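Local coordinates for protein CrataBL (Crataeva tapia, PDB 4IHZ) that inhibits trypsin, probably inhibits factor Xa more strongly, and probably also acts as a lectin for glucose and N-acetylglucosamine, at residues I10-S13 against G18-P21; R95-T100 against P132-G137; F112-H117 against Y121-C126; I138-V141 against R146-L149. All blocks are in the same frame, centred on the assembly; numbering follows the deposited sequence. Where two conformers were deposited one is given.

In the fold
All four contacts belong to one beta-trefoil. Contact 1 is the most buried, joining strands 8-12 and 19-21 through apolar packing and one bridging water. Contacts 2, 3 and 4 all reach the four-stranded antiparallel sheet. Contacts 3 and 4 are hairpins at its two sides, held by paired backbone bonds with charged side chains toward solvent, whereas contact 2 is sparse side-chain packing between strand 96-100 and strand 134-139, the latter shared with contact 4. The Cys126-Cys133 disulfide ties contact 3 to contact 2. Inside, Phe19 of contact 1 meets Ile138 and Leu149 of contact 4, while Ile10 meets Leu123 of contact 3.

Contact 1 (I10-S13 against G18-P21)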
loop_
_atom_site.group_PDB
_atom_site.type_symbol
_atom_site.label_atom_id
_atom_site.label_comp_id
_atom_site.label_asym_id
_atom_site.label_seq_id
_atom_site.Cartn_x
_atom_site.Cartn_y
_atom_site.Cartn_z
ATOM N N ILE A 10 16.769 -10.966 -0.585
ATOM C CA ILE A 10 16.935 -11.717 -1.829
ATOM C C ILE A 10 18.261 -11.288 -2.451
ATOM O O ILE A 10 18.503 -10.102 -2.700
ATOM C CB ILE A 10 15.780 -11.428 -2.816
ATOM C CG1 ILE A 10 14.435 -11.833 -2.192
ATOM C CG2 ILE A 10 16.080 -12.172 -4.169
ATOM C CD1 ILE A 10 13.252 -11.277 -2.987
ATOM N N LEU A 11 19.149 -12.254 -2.679
ATOM C CA LEU A 11 20.462 -11.918 -3.219
ATOM C C LEU A 11 20.769 -12.837 -4.382
ATOM O O LEU A 11 20.379 -14.004 -4.344
ATOM C CB LEU A 11 21.528 -12.094 -2.132
ATOM C CG LEU A 11 21.391 -11.031 -1.029
ATOM C CD1 LEU A 11 22.044 -11.538 0.214
ATOM C CD2 LEU A 11 22.072 -9.719 -1.505
ATOM N N PRO A 12 21.468 -12.335 -5.418
ATOM C CA PRO A 12 21.973 -13.272 -6.428
ATOM C C PRO A 12 22.834 -14.346 -5.768
ATOM O O PRO A 12 23.517 -14.105 -4.772
ATOM C CB PRO A 12 22.842 -12.381 -7.318
ATOM C CG PRO A 12 22.347 -10.939 -7.024
ATOM C CD PRO A 12 22.061 -10.996 -5.577
ATOM N N SER A 13 22.777 -15.549 -6.337
ATOM C CA SER A 13 23.495 -16.669 -5.761
ATOM C C SER A 13 24.984 -16.430 -5.663
ATOM O O SER A 13 25.612 -16.972 -4.754
ATOM C CB SER A 13 23.181 -17.927 -6.556
ATOM O OG SER A 13 21.898 -18.347 -6.136
ATOM N N GLY A 18 22.154 -6.787 -3.713
ATOM C CA GLY A 18 20.740 -7.095 -3.546
ATOM C C GLY A 18 19.845 -6.020 -4.149
ATOM O O GLY A 18 20.195 -5.333 -5.131
ATOM N N PHE A 19 18.634 -5.942 -3.624
ATOM C CA PHE A 19 17.540 -5.268 -4.325
ATOM C C PHE A 19 16.713 -4.397 -3.461
ATOM O O PHE A 19 16.524 -4.666 -2.255
ATOM C CB PHE A 19 16.602 -6.328 -4.946
ATOM C CG PHE A 19 17.282 -7.173 -5.991
ATOM C CD1 PHE A 19 17.388 -6.739 -7.289
ATOM C CD2 PHE A 19 17.879 -8.366 -5.607
ATOM C CE1 PHE A 19 18.045 -7.541 -8.245
ATOM C CE2 PHE A 19 18.535 -9.137 -6.532
ATOM C CZ PHE A 19 18.636 -8.731 -7.835
ATOM N N SER A 20 16.209 -3.310 -4.048
ATOM C CA SER A 20 15.323 -2.408 -3.290
ATOM C C SER A 20 14.239 -1.876 -4.210
ATOM O O SER A 20 14.527 -1.583 -5.368
ATOM C CB SER A 20 16.161 -1.225 -2.773
ATOM O OG SER A 20 15.315 -0.186 -2.240
ATOM N N PRO A 21 13.006 -1.713 -3.711
ATOM C CA PRO A 21 12.056 -0.836 -4.431
ATOM C C PRO A 21 12.674 0.511 -4.769
ATOM O O PRO A 21 13.389 1.120 -3.961
ATOM C CB PRO A 21 10.909 -0.674 -3.430
ATOM C CG PRO A 21 10.954 -1.949 -2.586
ATOM C CD PRO A 21 12.462 -2.153 -2.400
HETATM O O HOH W 1 18.099 -7.777 -1.481
#
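In the beta-trefoil core, the first strand, 8-12, meets strand 19-21 where the carbonyl of Ile10 meets Phe19, yet the two strands do not pair as sheet neighbours. A water between the strands takes the place of a direct backbone bond: it donates to Ile10 O at 2.7 Å and accepts from Phe19 N at 2.9 Å, giving both main-chain groups a polar partner inside an otherwise apolar contact. The same carbonyl also lies in the plane of the phenyl ring, at its edge, with Ile10 O 3.4 Å from Phe19 CD2, so that the slightly positive ring hydrogens face the oxygen. With CG beside its own backbone N (chi1 -63°), the ring leans back toward strand 8-12, and Phe19 CE2 comes within 4.1 Å of Pro12 CD, the two side chains approaching from opposite directions. Ile10 CG2 adds a looser touch. At Gly18, one residue before Phe19, Leu11 CD2 settles 3.6 Å from Gly18 CA; lacking a side chain, Gly18 leaves the methyl room to come this close to the main chain. The aromatic residue suits its place because it fills space between several strands: it also packs on Ile38 and Gln40 of strand 38-40, and on Ile138 and Leu149. Meanwhile Leu11 bonds through its backbone to Arg159. This pairing of the first strand with the last, 158-162, is the barrel closure of a beta-trefoil.

Contact 2 (R95-T100 against P132-G137)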
loop_
_atom_site.group_PDB
_atom_site.type_symbol
_atom_site.label_atom_id
_atom_site.label_comp_id
_atom_site.label_asym_id
_atom_site.label_seq_id
_atom_site.Cartn_x
_atom_site.Cartn_y
_atom_site.Cartn_z
ATOM N N ARG A 95 9.993 -2.402 -22.262
ATOM C CA ARG A 95 9.758 -3.478 -23.241
ATOM C C ARG A 95 9.184 -4.768 -22.666
ATOM O O ARG A 95 9.580 -5.863 -23.067
ATOM C CB ARG A 95 11.034 -3.807 -23.993
ATOM C CG ARG A 95 11.543 -2.711 -24.884
ATOM C CD ARG A 95 12.741 -3.232 -25.630
ATOM N NE ARG A 95 12.398 -4.064 -26.798
ATOM C CZ ARG A 95 13.091 -5.140 -27.187
ATOM N NH1 ARG A 95 14.161 -5.541 -26.493
ATOM N NH2 ARG A 95 12.716 -5.817 -28.268
ATOM N N GLY A 96 8.274 -4.648 -21.705
ATOM C CA GLY A 96 7.476 -5.802 -21.320
ATOM C C GLY A 96 7.095 -5.776 -19.863
ATOM O O GLY A 96 6.996 -4.700 -19.247
ATOM N N LEU A 97 6.881 -6.968 -19.328
ATOM C CA LEU A 97 6.450 -7.101 -17.938
ATOM C C LEU A 97 7.618 -6.798 -17.039
ATOM O O LEU A 97 8.761 -7.117 -17.343
ATOM C CB LEU A 97 5.962 -8.527 -17.637
ATOM C CG LEU A 97 4.822 -9.095 -18.506
ATOM C CD1 LEU A 97 4.567 -10.601 -18.272
ATOM C CD2 LEU A 97 3.548 -8.293 -18.355
ATOM N N VAL A 98 7.286 -6.212 -15.898
ATOM C CA VAL A 98 8.260 -5.870 -14.843
ATOM C C VAL A 98 7.672 -6.192 -13.486
ATOM O O VAL A 98 6.451 -6.148 -13.301
ATOM C CB VAL A 98 8.693 -4.366 -14.895
ATOM C CG1 VAL A 98 9.367 -4.055 -16.213
ATOM C CG2 VAL A 98 7.497 -3.408 -14.742
ATOM N N VAL A 99 8.547 -6.554 -12.567
ATOM C CA VAL A 99 8.122 -6.661 -11.132
ATOM C C VAL A 99 7.968 -5.262 -10.597
ATOM O O VAL A 99 8.826 -4.417 -10.819
ATOM C CB VAL A 99 9.143 -7.458 -10.323
ATOM C CG1 VAL A 99 8.697 -7.541 -8.844
ATOM C CG2 VAL A 99 9.276 -8.894 -10.842
ATOM N N THR A 100 6.899 -5.018 -9.830
ATOM C CA THR A 100 6.768 -3.714 -9.127
ATOM C C THR A 100 6.209 -3.940 -7.757
ATOM O O THR A 100 5.727 -5.029 -7.446
ATOM C CB THR A 100 5.835 -2.730 -9.827
ATOM O OG1 THR A 100 4.481 -3.207 -9.697
ATOM C CG2 THR A 100 6.186 -2.603 -11.331
ATOM N N PRO A 132 1.406 -22.278 -16.140
ATOM C CA PRO A 132 2.863 -22.114 -16.062
ATOM C C PRO A 132 3.187 -20.762 -15.480
ATOM O O PRO A 132 2.401 -19.825 -15.596
ATOM C CB PRO A 132 3.299 -22.102 -17.530
ATOM C CG PRO A 132 2.171 -22.724 -18.266
ATOM C CD PRO A 132 0.941 -22.295 -17.536
ATOM N N CYS A 133 4.360 -20.675 -14.880
ATOM C CA CYS A 133 4.792 -19.430 -14.281
ATOM C C CYS A 133 5.942 -18.891 -15.132
ATOM O O CYS A 133 6.540 -19.620 -15.918
ATOM C CB CYS A 133 5.243 -19.682 -12.843
ATOM S SG CYS A 133 4.010 -20.457 -11.770
ATOM N N ARG A 134 6.275 -17.613 -14.959
ATOM C CA ARG A 134 7.378 -17.020 -15.683
ATOM C C ARG A 134 8.539 -16.779 -14.738
ATOM O O ARG A 134 8.361 -16.199 -13.676
ATOM C CB ARG A 134 6.954 -15.680 -16.287
ATOM C CG ARG A 134 6.078 -15.833 -17.532
ATOM C CD ARG A 134 5.768 -14.510 -18.158
ATOM N NE ARG A 134 4.805 -14.678 -19.253
ATOM C CZ ARG A 134 3.528 -14.290 -19.227
ATOM N NH1 ARG A 134 2.997 -13.677 -18.170
ATOM N NH2 ARG A 134 2.766 -14.532 -20.299
ATOM N N ASP A 135 9.730 -17.185 -15.141
ATOM C CA ASP A 135 10.919 -17.003 -14.301
ATOM C C ASP A 135 11.239 -15.514 -14.181
ATOM O O ASP A 135 11.202 -14.771 -15.151
ATOM C CB ASP A 135 12.129 -17.735 -14.917
ATOM C CG ASP A 135 12.033 -19.269 -14.813
ATOM O OD1 ASP A 135 11.128 -19.820 -14.161
ATOM O OD2 ASP A 135 12.892 -19.936 -15.409
ATOM N N VAL A 136 11.586 -15.094 -12.972
ATOM C CA VAL A 136 11.986 -13.708 -12.739
ATOM C C VAL A 136 13.498 -13.604 -12.871
ATOM O O VAL A 136 14.252 -14.410 -12.291
ATOM C CB VAL A 136 11.576 -13.284 -11.334
ATOM C CG1 VAL A 136 12.200 -11.928 -10.998
ATOM C CG2 VAL A 136 10.034 -13.188 -11.288
ATOM N N GLY A 137 13.925 -12.668 -13.708
ATOM C CA GLY A 137 15.334 -12.428 -13.952
ATOM C C GLY A 137 15.643 -10.959 -13.903
ATOM O O GLY A 137 14.805 -10.137 -13.512
#
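Leu97 and Arg134 meet at the outer end of this contact, their side chains crossing at about a right angle. The methyl Leu97 CD1 lies 3.5 Å from Arg134 NH1, oblique to the guanidinium plane, and 4.1 Å from Arg134 CD, so it is the far half of the arginine that brushes the leucine. The arginine reaches this far because its chain runs extended from CG to NE (chi2 -176°, chi3 -174°), a shape that carries the guanidinium and CD to the leucine methyl while the charged group stays near solvent. Deeper in, two branched methyls touch, Val99 CG2 and Val136 CG1 at 4.2 Å; compact valines suit two backbones whose nearest CA atoms, Val99 CA and Val136 CA, remain 8.2 Å apart. Such a gap is too wide for backbone pairing, and other strands position both sides. Leu97 and Arg134 share Pro151 as a neighbour, while Val136 is held through its backbone by Leu123. At the start of strand 96-100, Arg95 and Gly96 both face Ser91 in a G1 beta bulge. Gly96 suits this bend, since at phi 149° a side chain would be jammed against the carbonyl oxygen of Arg95. Strand 148-151 is the bonded partner of both, joined to Val99 through Leu149 and paired with strand 134-139, so hairpin 87-91/96-100 packs on the four-stranded sheet of this beta-trefoil.

Contact 3 (F112-H117 against Y121-C126)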
loop_
_atom_site.group_PDB
_atom_site.type_symbol
_atom_site.label_atom_id
_atom_site.label_comp_id
_atom_site.label_asym_id
_atom_site.label_seq_id
_atom_site.Cartn_x
_atom_site.Cartn_y
_atom_site.Cartn_z
ATOM N N PHE A 112 3.565 -15.179 -6.564
ATOM C CA PHE A 112 4.901 -15.648 -6.964
ATOM C C PHE A 112 5.124 -17.015 -6.349
ATOM O O PHE A 112 4.353 -17.457 -5.482
ATOM C CB PHE A 112 5.964 -14.677 -6.423
ATOM C CG PHE A 112 5.893 -13.302 -7.020
ATOM C CD1 PHE A 112 6.770 -12.942 -8.048
ATOM C CD2 PHE A 112 4.966 -12.344 -6.538
ATOM C CE1 PHE A 112 6.736 -11.681 -8.603
ATOM C CE2 PHE A 112 4.910 -11.069 -7.089
ATOM C CZ PHE A 112 5.798 -10.715 -8.099
ATOM N N ARG A 113 6.197 -17.686 -6.761
ATOM C CA ARG A 113 6.633 -18.878 -6.058
ATOM C C ARG A 113 8.140 -18.859 -5.965
ATOM O O ARG A 113 8.806 -18.231 -6.785
ATOM C CB ARG A 113 6.220 -20.174 -6.806
ATOM C CG ARG A 113 4.717 -20.274 -6.983
ATOM C CD ARG A 113 4.344 -21.506 -7.796
ATOM N NE ARG A 113 2.896 -21.480 -7.969
ATOM C CZ ARG A 113 2.175 -22.486 -8.443
ATOM N NH1 ARG A 113 2.772 -23.621 -8.804
ATOM N NH2 ARG A 113 0.865 -22.341 -8.549
ATOM N N ILE A 114 8.656 -19.577 -4.970
ATOM C CA ILE A 114 10.096 -19.844 -4.847
ATOM C C ILE A 114 10.297 -21.280 -5.347
ATOM O O ILE A 114 9.644 -22.206 -4.853
ATOM C CB ILE A 114 10.568 -19.744 -3.397
ATOM C CG1 ILE A 114 10.361 -18.311 -2.884
ATOM C CG2 ILE A 114 12.062 -20.139 -3.288
ATOM C CD1 ILE A 114 10.621 -18.137 -1.358
ATOM N N GLU A 115 11.155 -21.444 -6.345
ATOM C CA GLU A 115 11.429 -22.800 -6.886
ATOM C C GLU A 115 12.884 -23.111 -6.804
ATOM O O GLU A 115 13.716 -22.213 -6.916
ATOM C CB GLU A 115 10.949 -22.934 -8.330
ATOM C CG GLU A 115 9.421 -22.803 -8.444
ATOM C CD GLU A 115 8.873 -22.858 -9.852
ATOM O OE1 GLU A 115 9.655 -22.963 -10.829
ATOM O OE2 GLU A 115 7.622 -22.764 -9.984
ATOM N N ARG A 116 13.222 -24.397 -6.641
ATOM C CA ARG A 116 14.643 -24.747 -6.713
ATOM C C ARG A 116 15.183 -24.559 -8.127
ATOM O O ARG A 116 14.486 -24.784 -9.110
ATOM C CB ARG A 116 14.908 -26.176 -6.260
ATOM C CG ARG A 116 14.577 -26.382 -4.799
ATOM C CD ARG A 116 15.171 -27.674 -4.295
ATOM N NE ARG A 116 14.992 -27.782 -2.838
ATOM C CZ ARG A 116 15.760 -27.159 -1.937
ATOM N NH1 ARG A 116 16.768 -26.378 -2.308
ATOM N NH2 ARG A 116 15.488 -27.306 -0.647
ATOM N N HIS A 117 16.436 -24.147 -8.198
ATOM C CA HIS A 117 17.083 -23.869 -9.464
ATOM C C HIS A 117 18.533 -24.212 -9.232
ATOM O O HIS A 117 19.266 -23.479 -8.558
ATOM C CB HIS A 117 16.915 -22.375 -9.809
ATOM C CG HIS A 117 17.597 -21.970 -11.077
ATOM N ND1 HIS A 117 17.164 -22.373 -12.320
ATOM C CD2 HIS A 117 18.673 -21.176 -11.290
ATOM C CE1 HIS A 117 17.960 -21.865 -13.247
ATOM N NE2 HIS A 117 18.891 -21.143 -12.646
ATOM N N TYR A 121 17.917 -21.091 -5.732
ATOM C CA TYR A 121 16.497 -20.894 -5.934
ATOM C C TYR A 121 16.280 -19.954 -7.090
ATOM O O TYR A 121 17.215 -19.312 -7.576
ATOM C CB TYR A 121 15.841 -20.345 -4.657
ATOM C CG TYR A 121 15.917 -21.277 -3.471
ATOM C CD1 TYR A 121 14.977 -22.325 -3.325
ATOM C CD2 TYR A 121 16.907 -21.139 -2.515
ATOM C CE1 TYR A 121 15.042 -23.187 -2.235
ATOM C CE2 TYR A 121 16.976 -22.019 -1.422
ATOM C CZ TYR A 121 16.026 -23.030 -1.298
ATOM O OH TYR A 121 16.067 -23.901 -0.226
ATOM N N LYS A 122 15.038 -19.858 -7.526
ATOM C CA LYS A 122 14.622 -18.783 -8.391
ATOM C C LYS A 122 13.237 -18.328 -7.958
ATOM O O LYS A 122 12.475 -19.075 -7.328
ATOM C CB LYS A 122 14.579 -19.230 -9.845
ATOM C CG LYS A 122 13.542 -20.296 -10.156
ATOM C CD LYS A 122 13.599 -20.695 -11.615
ATOM C CE LYS A 122 12.624 -21.847 -11.857
ATOM N NZ LYS A 122 12.607 -22.266 -13.296
ATOM N N LEU A 123 12.934 -17.075 -8.261
ATOM C CA LEU A 123 11.567 -16.568 -8.131
ATOM C C LEU A 123 10.859 -16.709 -9.461
ATOM O O LEU A 123 11.460 -16.528 -10.543
ATOM C CB LEU A 123 11.580 -15.079 -7.730
ATOM C CG LEU A 123 12.188 -14.749 -6.381
ATOM C CD1 LEU A 123 12.040 -13.204 -6.210
ATOM C CD2 LEU A 123 11.472 -15.477 -5.283
ATOM N N VAL A 124 9.566 -17.047 -9.395
ATOM C CA VAL A 124 8.737 -17.088 -10.594
ATOM C C VAL A 124 7.477 -16.290 -10.278
ATOM O O VAL A 124 7.089 -16.154 -9.110
ATOM C CB VAL A 124 8.386 -18.558 -11.023
ATOM C CG1 VAL A 124 9.675 -19.371 -11.193
ATOM C CG2 VAL A 124 7.447 -19.186 -10.003
ATOM N N HIS A 125 6.840 -15.764 -11.307
ATOM C CA HIS A 125 5.552 -15.102 -11.091
ATOM C C HIS A 125 4.520 -15.946 -11.822
ATOM O O HIS A 125 4.782 -16.406 -12.925
ATOM C CB HIS A 125 5.563 -13.688 -11.648
ATOM C CG HIS A 125 4.255 -12.988 -11.468
ATOM N ND1 HIS A 125 3.363 -12.804 -12.504
ATOM C CD2 HIS A 125 3.663 -12.479 -10.361
ATOM C CE1 HIS A 125 2.286 -12.184 -12.049
ATOM N NE2 HIS A 125 2.433 -12.001 -10.746
ATOM N N CYS A 126 3.348 -16.105 -11.216
ATOM C CA CYS A 126 2.366 -17.063 -11.733
ATOM C C CYS A 126 1.102 -16.306 -12.003
ATOM O O CYS A 126 0.345 -16.018 -11.085
ATOM C CB CYS A 126 2.108 -18.171 -10.717
ATOM S SG CYS A 126 3.619 -19.075 -10.274
HETATM O O HOH W 2 10.608 -24.409 -12.774
HETATM O O HOH W 3 14.586 -24.394 -11.869
HETATM O O HOH W 4 15.087 -23.537 -14.032
#
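Strands 112-117 and 121-125 run antiparallel as a twisted beta-hairpin of the trefoil, with Arg113-Val124 and Glu115-Lys122 as hydrogen-bonded pairs; the bond from Glu115 N to Lys122 O, 2.9 Å, is nearly straight at 175°. On the inward face Ile114 and Leu123 lie side by side, while Ile114 CG2 also meets Tyr121 CD1 at 3.6 Å. Buried aliphatic residues suit this side, where Leu123 packs against Val136 and Ile10. The other face carries charge. Lys122 starts with CG between its backbone N and carbonyl carbon (chi1 65°) and then runs extended, which takes its amine across to Glu115, but the salt bridge is long, 3.9 Å between Lys122 NZ and Glu115 OE1. A water bridges the two groups, accepting from the amine and donating to Glu115 OE1 at 2.6 Å; the amine's stronger acidic partner is Asp135. Near the turn Arg116 lies alongside Tyr121, its guanidinium and the phenol ring turned 34° apart, with Tyr121 CE1 over one guanidinium face. Arg113 passes close to the disulfide, with Arg113 NE 3.4 Å from Cys126 SG, although that N-H is spent on Asn68 OD1. At the far end His125 presents its edge to the face of Phe112 in a T-shaped pair. Gly109 O accepts from His125 NE2 and so fixes the imidazole, leaving His125 CD2 over the centre of the Phe112 ring, 3.6 Å from Phe112 CZ.

Contact 4 (I138-V141 against R146-L149); sequences IETV and RRYL
Tyr148 OH donates to Val141 O at 2.6 Å, the shortest polar bond here, and meets a lone pair in the carbonyl plane. The phenol thereby links strand 148-151 to the start of the loop that closes its hairpin with strand 134-139. Glu139 and Tyr148 pair in the antiparallel way: Glu139 N gives its hydrogen to Tyr148 O at 2.8 Å, and Tyr148 N returns one to Glu139 O at 2.9 Å. Because Tyr148 CG sits between its backbone N and carbonyl carbon (chi1 57°), the ring folds over the opposite strand, with Glu139 O above one face near the rim and Glu139 CB in CH-pi contact with the ring. A tyrosine suits this place, its flat face covering the neighbour's backbone while its hydroxyl ties down the loop. On the other face of the hairpin Ile138, in one of its two conformers, sets CG2 over one face of the Arg147 guanidinium, 3.5 Å from Arg147 NE. The arginine bends at chi2 and chi3 to lie there, alongside Thr140, whose CG2 is 3.6 Å from Arg147 CD; Arg147 NH2 bonds to Gln40 OE1. A water joins the turn, donating to Thr140 O and Arg146 O. Arg154 and Asp22 answer the charges of Glu139 and Arg146, so the hairpin's cohesion rests chiefly on neutral bonds, its ionic groups committed to other parts of the chain such as helix 22-26.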
loop_
_atom_site.group_PDB
_atom_site.type_symbol
_atom_site.label_atom_id
_atom_site.label_comp_id
_atom_site.label_asym_id
_atom_site.label_seq_id
_atom_site.Cartn_x
_atom_site.Cartn_y
_atom_site.Cartn_z
ATOM N N ILE A 138 16.874 -10.620 -14.273
ATOM C CA ILE A 138 17.335 -9.241 -14.236
ATOM C C ILE A 138 17.346 -8.672 -15.679
ATOM O O ILE A 138 17.806 -9.329 -16.637
ATOM C CB ILE A 138 18.761 -9.158 -13.589
ATOM C CG1 ILE A 138 18.694 -9.217 -12.067
ATOM C CG2 ILE A 138 19.486 -7.884 -14.047
ATOM C CD1 ILE A 138 20.095 -9.247 -11.398
ATOM N N GLU A 139 16.880 -7.432 -15.814
ATOM C CA GLU A 139 16.896 -6.742 -17.118
ATOM C C GLU A 139 17.436 -5.346 -16.982
ATOM O O GLU A 139 17.507 -4.822 -15.895
ATOM C CB GLU A 139 15.489 -6.659 -17.712
ATOM C CG GLU A 139 14.824 -8.007 -17.930
ATOM C CD GLU A 139 15.318 -8.746 -19.172
ATOM O OE1 GLU A 139 15.857 -8.104 -20.114
ATOM O OE2 GLU A 139 15.156 -9.988 -19.218
ATOM N N THR A 140 17.823 -4.750 -18.104
ATOM C CA THR A 140 18.319 -3.381 -18.100
ATOM C C THR A 140 17.585 -2.516 -19.107
ATOM O O THR A 140 17.663 -1.297 -19.012
ATOM C CB THR A 140 19.816 -3.290 -18.430
ATOM O OG1 THR A 140 20.038 -3.808 -19.743
ATOM C CG2 THR A 140 20.675 -4.073 -17.430
ATOM N N VAL A 141 16.889 -3.128 -20.068
ATOM C CA VAL A 141 16.296 -2.318 -21.136
ATOM C C VAL A 141 15.312 -1.276 -20.578
ATOM O O VAL A 141 14.393 -1.620 -19.826
ATOM C CB VAL A 141 15.633 -3.160 -22.256
ATOM C CG1 VAL A 141 14.543 -4.069 -21.722
ATOM C CG2 VAL A 141 15.083 -2.247 -23.353
ATOM N N ARG A 146 20.093 1.371 -14.469
ATOM C CA ARG A 146 19.819 0.438 -13.372
ATOM C C ARG A 146 19.317 -0.901 -13.899
ATOM O O ARG A 146 18.813 -1.004 -15.024
ATOM C CB ARG A 146 18.772 0.985 -12.411
ATOM C CG ARG A 146 19.343 1.882 -11.429
ATOM C CD ARG A 146 18.274 2.354 -10.485
ATOM N NE ARG A 146 18.871 3.408 -9.722
ATOM C CZ ARG A 146 18.206 4.199 -8.888
ATOM N NH1 ARG A 146 16.907 4.026 -8.716
ATOM N NH2 ARG A 146 18.859 5.157 -8.241
ATOM N N ARG A 147 19.485 -1.927 -13.090
ATOM C CA ARG A 147 18.954 -3.245 -13.405
ATOM C C ARG A 147 17.754 -3.524 -12.577
ATOM O O ARG A 147 17.736 -3.188 -11.379
ATOM C CB ARG A 147 20.011 -4.310 -13.169
ATOM C CG ARG A 147 21.316 -3.938 -13.883
ATOM C CD ARG A 147 22.093 -5.129 -14.327
ATOM N NE ARG A 147 22.397 -6.054 -13.249
ATOM C CZ ARG A 147 23.104 -7.162 -13.427
ATOM N NH1 ARG A 147 23.605 -7.441 -14.636
ATOM N NH2 ARG A 147 23.346 -7.970 -12.417
ATOM N N TYR A 148 16.747 -4.138 -13.170
ATOM C CA TYR A 148 15.461 -4.333 -12.475
ATOM C C TYR A 148 14.996 -5.757 -12.666
ATOM O O TYR A 148 15.388 -6.433 -13.615
ATOM C CB TYR A 148 14.409 -3.342 -13.002
ATOM C CG TYR A 148 14.180 -3.430 -14.487
ATOM C CD1 TYR A 148 13.212 -4.304 -14.990
ATOM C CD2 TYR A 148 14.912 -2.649 -15.358
ATOM C CE1 TYR A 148 13.001 -4.398 -16.375
ATOM C CE2 TYR A 148 14.709 -2.747 -16.721
ATOM C CZ TYR A 148 13.730 -3.597 -17.199
ATOM O OH TYR A 148 13.515 -3.707 -18.551
ATOM N N LEU A 149 14.156 -6.220 -11.761
ATOM C CA LEU A 149 13.580 -7.572 -11.835
ATOM C C LEU A 149 12.375 -7.612 -12.779
ATOM O O LEU A 149 11.575 -6.690 -12.809
ATOM C CB LEU A 149 13.195 -8.060 -10.433
ATOM C CG LEU A 149 14.319 -8.241 -9.431
ATOM C CD1 LEU A 149 13.629 -8.764 -8.186
ATOM C CD2 LEU A 149 15.373 -9.241 -9.944
HETATM O O HOH W 5 19.421 0.224 -17.364
#